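Local coordinates for SCARECROW-LIKE protein 7 (Oryza sativa Japonica Group, PDB 5HYZ) that binds DNA in vitro through its GRAS domain, is probably a transcription factor in plant development, and takes part in resistance to abiotic stress, at residues 241-246 and 364-369; 94-99 and 330-335. All coordinates share one frame; numbering follows the deposited sequence.

Contact 1: residues 241-246 and 364-369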
ATOM      1  N   GLU A 241      18.125   1.375  -9.169  1.00 11.27           N
ATOM      2  CA  GLU A 241      19.251   2.158  -8.685  1.00 11.48           C
ATOM      3  C   GLU A 241      18.811   3.595  -8.420  1.00 17.12           C
ATOM      4  O   GLU A 241      17.852   4.074  -9.006  1.00 14.31           O
ATOM      5  CB  GLU A 241      20.407   2.121  -9.690  1.00 11.57           C
ATOM      6  CG  GLU A 241      21.454   0.992  -9.457  1.00 13.10           C
ATOM      7  CD  GLU A 241      22.057   1.062  -8.047  1.00 17.75           C
ATOM      8  OE1 GLU A 241      22.123   2.183  -7.515  1.00 17.30           O
ATOM      9  OE2 GLU A 241      22.406   0.022  -7.452  1.00 14.27           O
ATOM     10  N   TYR A 242      19.513   4.255  -7.518  1.00 13.06           N
ATOM     11  CA  TYR A 242      19.315   5.700  -7.279  1.00 15.84           C
ATOM     12  C   TYR A 242      19.795   6.500  -8.485  1.00 16.93           C
ATOM     13  O   TYR A 242      20.889   6.250  -9.015  1.00 15.83           O
ATOM     14  CB  TYR A 242      20.090   6.126  -6.032  1.00 18.66           C
ATOM     15  CG  TYR A 242      19.671   5.373  -4.771  1.00 25.38           C
ATOM     16  CD1 TYR A 242      18.428   5.586  -4.203  1.00 26.29           C
ATOM     17  CD2 TYR A 242      20.533   4.454  -4.166  1.00 29.21           C
ATOM     18  CE1 TYR A 242      18.025   4.918  -3.023  1.00 28.83           C
ATOM     19  CE2 TYR A 242      20.156   3.776  -2.989  1.00 23.14           C
ATOM     20  CZ  TYR A 242      18.906   4.029  -2.420  1.00 31.17           C
ATOM     21  OH  TYR A 242      18.544   3.364  -1.276  1.00 33.00           O
ATOM     22  N   GLU A 243      19.020   7.486  -8.897  1.00 15.41           N
ATOM     23  CA  GLU A 243      19.325   8.160 -10.148  1.00 15.44           C
ATOM     24  C   GLU A 243      20.119   9.407  -9.849  1.00 17.58           C
ATOM     25  O   GLU A 243      19.545  10.507  -9.839  1.00 15.66           O
ATOM     26  CB  GLU A 243      18.001   8.490 -10.885  1.00 15.44           C
ATOM     27  CG  GLU A 243      18.158   9.104 -12.261  1.00 18.52           C
ATOM     28  CD  GLU A 243      18.931   8.221 -13.188  1.00 21.40           C
ATOM     29  OE1 GLU A 243      18.628   6.999 -13.273  1.00 20.01           O
ATOM     30  OE2 GLU A 243      19.851   8.734 -13.850  1.00 22.19           O
ATOM     31  N   VAL A 244      21.422   9.247  -9.579  1.00 12.99           N
ATOM     32  CA  VAL A 244      22.212  10.465  -9.231  1.00 14.57           C
ATOM     33  C   VAL A 244      23.660  10.132  -9.542  1.00 15.13           C
ATOM     34  O   VAL A 244      24.081   9.013  -9.287  1.00 16.11           O
ATOM     35  CB  VAL A 244      21.997  10.911  -7.748  1.00 14.00           C
ATOM     36  CG1 VAL A 244      22.442   9.818  -6.780  1.00 15.99           C
ATOM     37  CG2 VAL A 244      22.751  12.258  -7.500  1.00 15.43           C
ATOM     38  N   SER A 245      24.380  11.076 -10.179  1.00 15.79           N
ATOM     39  CA  SER A 245      25.726  10.797 -10.642  1.00 14.00           C
ATOM     40  C   SER A 245      26.749  11.203  -9.556  1.00 17.55           C
ATOM     41  O   SER A 245      27.138  12.373  -9.458  1.00 19.09           O
ATOM     42  CB  SER A 245      26.002  11.572 -11.967  1.00 17.49           C
ATOM     43  OG  SER A 245      27.302  11.206 -12.446  1.00 21.08           O
ATOM     44  N   LEU A 246      27.142  10.244  -8.732  1.00 18.13           N
ATOM     45  CA  LEU A 246      28.037  10.510  -7.615  1.00 18.34           C
ATOM     46  C   LEU A 246      29.203   9.553  -7.673  1.00 22.14           C
ATOM     47  O   LEU A 246      29.569   8.952  -6.670  1.00 22.17           O
ATOM     48  CB  LEU A 246      27.309  10.358  -6.282  1.00 17.88           C
ATOM     49  CG  LEU A 246      26.084  11.233  -6.124  1.00 19.71           C
ATOM     50  CD1 LEU A 246      25.409  11.028  -4.771  1.00 18.85           C
ATOM     51  CD2 LEU A 246      26.443  12.739  -6.255  1.00 17.71           C
ATOM     52  N   GLU A 364       8.534  15.887  -8.690  1.00 18.69           N
ATOM     53  CA  GLU A 364       8.555  17.174  -9.439  1.00 23.53           C
ATOM     54  C   GLU A 364       9.381  17.059 -10.724  1.00 23.38           C
ATOM     55  O   GLU A 364      10.229  17.901 -11.022  1.00 24.75           O
ATOM     56  CB  GLU A 364       9.096  18.306  -8.545  1.00 28.07           C
ATOM     57  CG  GLU A 364       8.384  19.639  -8.778  1.00 44.27           C
ATOM     58  CD  GLU A 364       8.429  20.503  -7.529  1.00 57.99           C
ATOM     59  OE1 GLU A 364       7.362  20.692  -6.895  1.00 57.99           O
ATOM     60  OE2 GLU A 364       9.542  20.955  -7.163  1.00 55.70           O
ATOM     61  N   LYS A 365       9.134  15.970 -11.439  1.00 18.42           N
ATOM     62  CA  LYS A 365       9.744  15.627 -12.718  1.00 17.31           C
ATOM     63  C   LYS A 365      11.238  15.329 -12.701  1.00 17.16           C
ATOM     64  O   LYS A 365      11.814  15.111 -13.759  1.00 20.84           O
ATOM     65  CB  LYS A 365       9.437  16.735 -13.729  1.00 26.35           C
ATOM     66  CG  LYS A 365       7.912  16.929 -13.807  1.00 26.67           C
ATOM     67  CD  LYS A 365       7.448  17.445 -15.187  1.00 38.23           C
ATOM     68  CE  LYS A 365       5.955  17.843 -15.132  1.00 49.30           C
ATOM     69  NZ  LYS A 365       5.094  16.733 -14.566  1.00 53.23           N
ATOM     70  N   ARG A 366      11.817  15.205 -11.524  1.00 17.15           N
ATOM     71  CA  ARG A 366      13.213  14.823 -11.368  1.00 20.19           C
ATOM     72  C   ARG A 366      13.285  13.321 -11.018  1.00 17.57           C
ATOM     73  O   ARG A 366      12.825  12.943  -9.965  1.00 17.73           O
ATOM     74  CB  ARG A 366      13.848  15.691 -10.263  1.00 21.94           C
ATOM     75  CG  ARG A 366      15.045  15.171  -9.377  1.00 41.75           C
ATOM     76  CD  ARG A 366      16.106  14.425 -10.127  1.00 42.78           C
ATOM     77  NE  ARG A 366      17.428  14.350  -9.495  1.00 46.16           N
ATOM     78  CZ  ARG A 366      18.341  13.485  -9.936  1.00 48.63           C
ATOM     79  NH1 ARG A 366      18.000  12.659 -10.937  1.00 46.49           N
ATOM     80  NH2 ARG A 366      19.565  13.422  -9.416  1.00 30.34           N
ATOM     81  N   PRO A 367      13.870  12.524 -11.892  1.00 16.42           N
ATOM     82  CA  PRO A 367      13.972  11.064 -11.703  1.00 14.71           C
ATOM     83  C   PRO A 367      14.731  10.771 -10.420  1.00 17.46           C
ATOM     84  O   PRO A 367      15.790  11.380 -10.235  1.00 17.63           O
ATOM     85  CB  PRO A 367      14.775  10.599 -12.937  1.00 17.81           C
ATOM     86  CG  PRO A 367      14.628  11.682 -13.933  1.00 28.44           C
ATOM     87  CD  PRO A 367      14.373  12.956 -13.211  1.00 24.42           C
ATOM     88  N   LEU A 368      14.239   9.865  -9.569  1.00 16.52           N
ATOM     89  CA  LEU A 368      14.927   9.556  -8.330  1.00 14.64           C
ATOM     90  C   LEU A 368      15.326   8.104  -8.232  1.00 13.74           C
ATOM     91  O   LEU A 368      16.410   7.792  -7.695  1.00 15.84           O
ATOM     92  CB  LEU A 368      14.061   9.872  -7.117  1.00 17.29           C
ATOM     93  CG  LEU A 368      13.743  11.346  -6.893  1.00 26.59           C
ATOM     94  CD1 LEU A 368      12.951  11.506  -5.621  1.00 20.68           C
ATOM     95  CD2 LEU A 368      15.043  12.225  -6.864  1.00 22.58           C
ATOM     96  N   LEU A 369      14.452   7.225  -8.714  1.00 15.03           N
ATOM     97  CA  LEU A 369      14.724   5.733  -8.536  1.00 12.72           C
ATOM     98  C   LEU A 369      14.412   5.090  -9.867  1.00 16.53           C
ATOM     99  O   LEU A 369      13.280   5.199 -10.359  1.00 15.71           O
ATOM    100  CB  LEU A 369      13.840   5.124  -7.445  1.00 15.20           C
ATOM    101  CG  LEU A 369      14.400   3.814  -6.856  1.00 23.21           C
ATOM    102  CD1 LEU A 369      13.547   3.432  -5.674  1.00 27.26           C
ATOM    103  CD2 LEU A 369      14.354   2.695  -7.829  1.00 22.77           C
TER

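Contact 2: residues 94-99 and 330-335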
ATOM      1  N   HIS A  94      10.262  -2.783  -6.650  1.00 12.12           N
ATOM      2  CA  HIS A  94       9.898  -4.224  -6.624  1.00 12.97           C
ATOM      3  C   HIS A  94       8.867  -4.648  -7.630  1.00 13.60           C
ATOM      4  O   HIS A  94       8.994  -5.670  -8.271  1.00 12.61           O
ATOM      5  CB  HIS A  94       9.325  -4.597  -5.232  1.00 18.45           C
ATOM      6  CG  HIS A  94      10.327  -4.461  -4.153  1.00 19.34           C
ATOM      7  ND1 HIS A  94       9.980  -4.424  -2.810  1.00 23.27           N
ATOM      8  CD2 HIS A  94      11.679  -4.358  -4.206  1.00 22.45           C
ATOM      9  CE1 HIS A  94      11.083  -4.306  -2.088  1.00 22.23           C
ATOM     10  NE2 HIS A  94      12.125  -4.272  -2.908  1.00 25.26           N
ATOM     11  N   LEU A  95       7.773  -3.916  -7.675  1.00 11.43           N
ATOM     12  CA  LEU A  95       6.729  -4.311  -8.616  1.00 12.25           C
ATOM     13  C   LEU A  95       7.171  -4.182 -10.065  1.00 11.78           C
ATOM     14  O   LEU A  95       6.805  -5.010 -10.887  1.00 13.26           O
ATOM     15  CB  LEU A  95       5.432  -3.490  -8.395  1.00 16.74           C
ATOM     16  CG  LEU A  95       4.811  -3.848  -7.043  1.00 19.83           C
ATOM     17  CD1 LEU A  95       3.418  -3.250  -6.871  1.00 28.59           C
ATOM     18  CD2 LEU A  95       4.803  -5.386  -6.622  1.00 25.45           C
ATOM     19  N   THR A  96       7.979  -3.157 -10.386  1.00 12.38           N
ATOM     20  CA  THR A  96       8.388  -3.025 -11.769  1.00 13.92           C
ATOM     21  C   THR A  96       9.408  -4.152 -12.156  1.00 12.15           C
ATOM     22  O   THR A  96       9.294  -4.785 -13.237  1.00 12.14           O
ATOM     23  CB  THR A  96       9.015  -1.634 -12.007  1.00 15.49           C
ATOM     24  OG1 THR A  96       8.046  -0.664 -11.629  1.00 12.83           O
ATOM     25  CG2 THR A  96       9.353  -1.420 -13.476  1.00 14.67           C
ATOM     26  N   ALA A  97      10.337  -4.419 -11.258  1.00 11.84           N
ATOM     27  CA  ALA A  97      11.235  -5.552 -11.448  1.00 13.36           C
ATOM     28  C   ALA A  97      10.455  -6.892 -11.592  1.00 12.75           C
ATOM     29  O   ALA A  97      10.746  -7.715 -12.479  1.00 12.13           O
ATOM     30  CB  ALA A  97      12.208  -5.625 -10.277  1.00 11.59           C
ATOM     31  N   ASN A  98       9.460  -7.094 -10.715  1.00  9.03           N
ATOM     32  CA  ASN A  98       8.711  -8.344 -10.753  1.00 11.23           C
ATOM     33  C   ASN A  98       7.981  -8.526 -12.056  1.00 12.65           C
ATOM     34  O   ASN A  98       7.874  -9.637 -12.569  1.00 11.01           O
ATOM     35  CB  ASN A  98       7.688  -8.407  -9.592  1.00 10.05           C
ATOM     36  CG  ASN A  98       8.329  -8.737  -8.267  1.00 14.26           C
ATOM     37  OD1 ASN A  98       9.535  -8.995  -8.220  1.00 12.51           O
ATOM     38  ND2 ASN A  98       7.523  -8.780  -7.179  1.00 12.35           N
ATOM     39  N   GLN A  99       7.435  -7.438 -12.598  1.00 12.01           N
ATOM     40  CA  GLN A  99       6.739  -7.566 -13.861  1.00 13.18           C
ATOM     41  C   GLN A  99       7.699  -8.026 -14.948  1.00 12.06           C
ATOM     42  O   GLN A  99       7.357  -8.909 -15.777  1.00 12.17           O
ATOM     43  CB  GLN A  99       6.056  -6.201 -14.194  1.00 16.35           C
ATOM     44  CG  GLN A  99       5.126  -6.283 -15.396  1.00 23.31           C
ATOM     45  CD  GLN A  99       3.926  -7.215 -15.099  1.00 39.62           C
ATOM     46  OE1 GLN A  99       3.404  -7.249 -13.961  1.00 39.41           O
ATOM     47  NE2 GLN A  99       3.510  -8.001 -16.109  1.00 39.97           N
ATOM     48  N   ASN A 330       4.610  -3.581 -21.378  1.00 29.75           N
ATOM     49  CA  ASN A 330       3.538  -2.732 -21.778  1.00 26.23           C
ATOM     50  C   ASN A 330       2.665  -2.250 -20.631  1.00 31.76           C
ATOM     51  O   ASN A 330       1.966  -1.247 -20.811  1.00 33.27           O
ATOM     52  CB  ASN A 330       2.673  -3.521 -22.776  1.00 28.56           C
ATOM     53  CG  ASN A 330       3.471  -3.960 -24.005  1.00 34.51           C
ATOM     54  OD1 ASN A 330       4.595  -3.517 -24.196  1.00 39.20           O
ATOM     55  ND2 ASN A 330       2.893  -4.851 -24.828  1.00 45.15           N
ATOM     56  N   TYR A 331       2.623  -3.050 -19.535  1.00 18.92           N
ATOM     57  CA  TYR A 331       1.862  -2.775 -18.336  1.00 24.89           C
ATOM     58  C   TYR A 331       2.716  -2.335 -17.135  1.00 29.12           C
ATOM     59  O   TYR A 331       2.284  -2.448 -15.993  1.00 23.62           O
ATOM     60  CB  TYR A 331       1.061  -4.021 -17.943  1.00 29.06           C
ATOM     61  CG  TYR A 331       0.287  -4.569 -19.129  1.00 23.75           C
ATOM     62  CD1 TYR A 331      -0.688  -3.794 -19.768  1.00 22.92           C
ATOM     63  CD2 TYR A 331       0.570  -5.804 -19.636  1.00 23.27           C
ATOM     64  CE1 TYR A 331      -1.371  -4.267 -20.913  1.00 22.29           C
ATOM     65  CE2 TYR A 331      -0.121  -6.296 -20.764  1.00 29.50           C
ATOM     66  CZ  TYR A 331      -1.081  -5.521 -21.395  1.00 29.09           C
ATOM     67  OH  TYR A 331      -1.790  -5.969 -22.521  1.00 27.24           O
ATOM     68  N   ALA A 332       3.920  -1.814 -17.394  1.00 31.04           N
ATOM     69  CA  ALA A 332       4.750  -1.292 -16.304  1.00 23.30           C
ATOM     70  C   ALA A 332       4.371   0.124 -15.981  1.00 24.72           C
ATOM     71  O   ALA A 332       4.365   0.506 -14.810  1.00 29.91           O
ATOM     72  CB  ALA A 332       6.246  -1.375 -16.671  1.00 36.43           C
ATOM     73  N   ARG A 333       4.023   0.924 -16.981  1.00 25.22           N
ATOM     74  CA  ARG A 333       3.605   2.254 -16.617  1.00 31.90           C
ATOM     75  C   ARG A 333       2.242   2.207 -15.916  1.00 30.77           C
ATOM     76  O   ARG A 333       2.023   2.961 -14.955  1.00 26.32           O
ATOM     77  CB  ARG A 333       3.567   3.199 -17.828  1.00 34.58           C
ATOM     78  CG  ARG A 333       3.114   4.592 -17.421  1.00 48.40           C
ATOM     79  CD  ARG A 333       3.096   5.571 -18.586  1.00 51.38           C
ATOM     80  NE  ARG A 333       4.440   6.019 -18.932  1.00 51.36           N
ATOM     81  CZ  ARG A 333       4.993   7.120 -18.439  1.00 45.18           C
ATOM     82  NH1 ARG A 333       4.316   7.863 -17.557  1.00 40.60           N
ATOM     83  NH2 ARG A 333       6.214   7.467 -18.815  1.00 44.39           N
ATOM     84  N   SER A 334       1.312   1.361 -16.387  1.00 23.99           N
ATOM     85  CA  SER A 334       0.027   1.296 -15.724  1.00 22.51           C
ATOM     86  C   SER A 334       0.237   0.751 -14.299  1.00 17.34           C
ATOM     87  O   SER A 334      -0.404   1.214 -13.360  1.00 19.83           O
ATOM     88  CB  SER A 334      -0.987   0.405 -16.489  1.00 18.57           C
ATOM     89  OG  SER A 334      -0.379  -0.830 -16.870  1.00 19.14           O
ATOM     90  N   GLN A 335       1.063  -0.251 -14.132  1.00 20.68           N
ATOM     91  CA  GLN A 335       1.234  -0.792 -12.768  1.00 18.97           C
ATOM     92  C   GLN A 335       1.800   0.264 -11.817  1.00 18.99           C
ATOM     93  O   GLN A 335       1.423   0.399 -10.634  1.00 17.79           O
ATOM     94  CB  GLN A 335       2.153  -1.977 -12.771  1.00 19.50           C
ATOM     95  CG  GLN A 335       2.411  -2.472 -11.395  1.00 27.26           C
ATOM     96  CD  GLN A 335       3.291  -3.663 -11.425  1.00 27.76           C
ATOM     97  OE1 GLN A 335       2.879  -4.745 -11.003  1.00 27.94           O
ATOM     98  NE2 GLN A 335       4.551  -3.481 -11.923  1.00 31.34           N
TER
HETATM   99  O   HOH W   1       4.416  -6.745 -10.377  1.00 25.67           O
HETATM  100  O   HOH W   2       5.453  -0.922 -12.500  1.00 31.48           O

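Contact 1: residues 241-246 and 364-369
Tyr-242 and Leu-369 form a non-hydrogen-bonded antiparallel pair where strand 236-242 of the central sheet runs out beside strand 366-374, their CA atoms 4.8 Å apart. Leu-369 CA makes a CH...O contact with Glu-241 O, and one residue beyond the pair Glu-243 N donates to Leu-368 O at 2.9 Å, a fairly straight bond (159° at the hydrogen) whose donor stands well above the carbonyl plane. Glu-243 is also the centre of an inverse gamma turn, which takes the chain off the strand. Its CG, anti to the backbone N (chi1 -176°), comes alongside Pro-367, 3.8 Å from Pro-367 CB. Glu-243 OE1 is hydrogen-bonded to Thr-370 OG1 and OE2 to Ser-311 N. Arg-366 reaches back to the turn: NH1 gives a weak hydrogen bond of 2.9 Å to Glu-243 O, while NH2 packs 3.9 Å from Val-244 CB. Leu-368 and Leu-369 both face Leu-361 on the neighbouring strand 358-363, a classic beta bulge. The whole illustrates how a strand near the C-terminus is added antiparallel to the edge of the parallel part of a Rossmann-like sheet, here the core of the GRAS domain.

Contact 2: residues 94-99 and 330-335
Gln-335 reaches from helix 332-339 to the backbone of Leu-95 on helix 89-104, and its side chain can be followed atom by atom. CB and CG form a straight arm: CG is anti to the backbone N (chi1 176°) and CD continues the extension (chi2 179°), which carries the carboxamide toward the other helix. CD then packs against Leu-95 CB at 3.7 Å. At the tip the two polar atoms part company. OE1 accepts a short hydrogen bond of 2.6 Å from water 1, whose other hydrogen goes to Leu-95 O at 3.0 Å. NE2 gives a weak direct bond, 2.9 Å long, to the same Leu-95 O and is in van der Waals contact with Gln-99 CB. That carbonyl already accepts the helical N-H of Gln-99, so three donors meet on it.

The setting is a helix-helix contact on the flank of the Rossmann-like domain, joining the VHIID and SAW regions; the opposite flank of helix 89-104 brings Ala-97 onto strand 202-208. Tyr-331, at the N-cap position of the second helix, and Ser-334 both bond to the second subunit of the homodimer, through Lys-138 and Gln-129 of that subunit.

Gln-335 NE2 also donates to water 2, at 2.8 Å. This water donates in turn to Thr-96 OG1 at 2.7 Å and to Ala-332 O at 2.9 Å, tying the first turn of one helix to the middle of the other; Thr-96 OG1 is also bonded to Phe-92 O within its own helix. Beside the water, the methyls Thr-96 CG2 and Ala-332 CB approach to 4.5 Å. Gln-99 crosses Gln-335 with the amide planes 72° apart, its own NE2 bonded to Glu-103.

How the contacts relate
The two contacts show how one domain uses different chemistry at different depths. Contact 1 is buried, its centre about 10 Å from the centre of the chain, and relies on strand pairing, to which an arginine adds a weak bond; contact 2, centred about 17 Å out, is only partly buried and relies on a glutamine and two waters, with the second subunit close by. Their centres lie 18 Å apart and they do not touch. Helix 89-104 nevertheless connects them: Tyr-89 packs on Leu-368 and Leu-369, Ala-93 on Leu-369, and the next turns meet 330-335. Each contact also brings part of the C-terminal SAW region onto an earlier region, PFYRE in contact 1 and VHIID in contact 2.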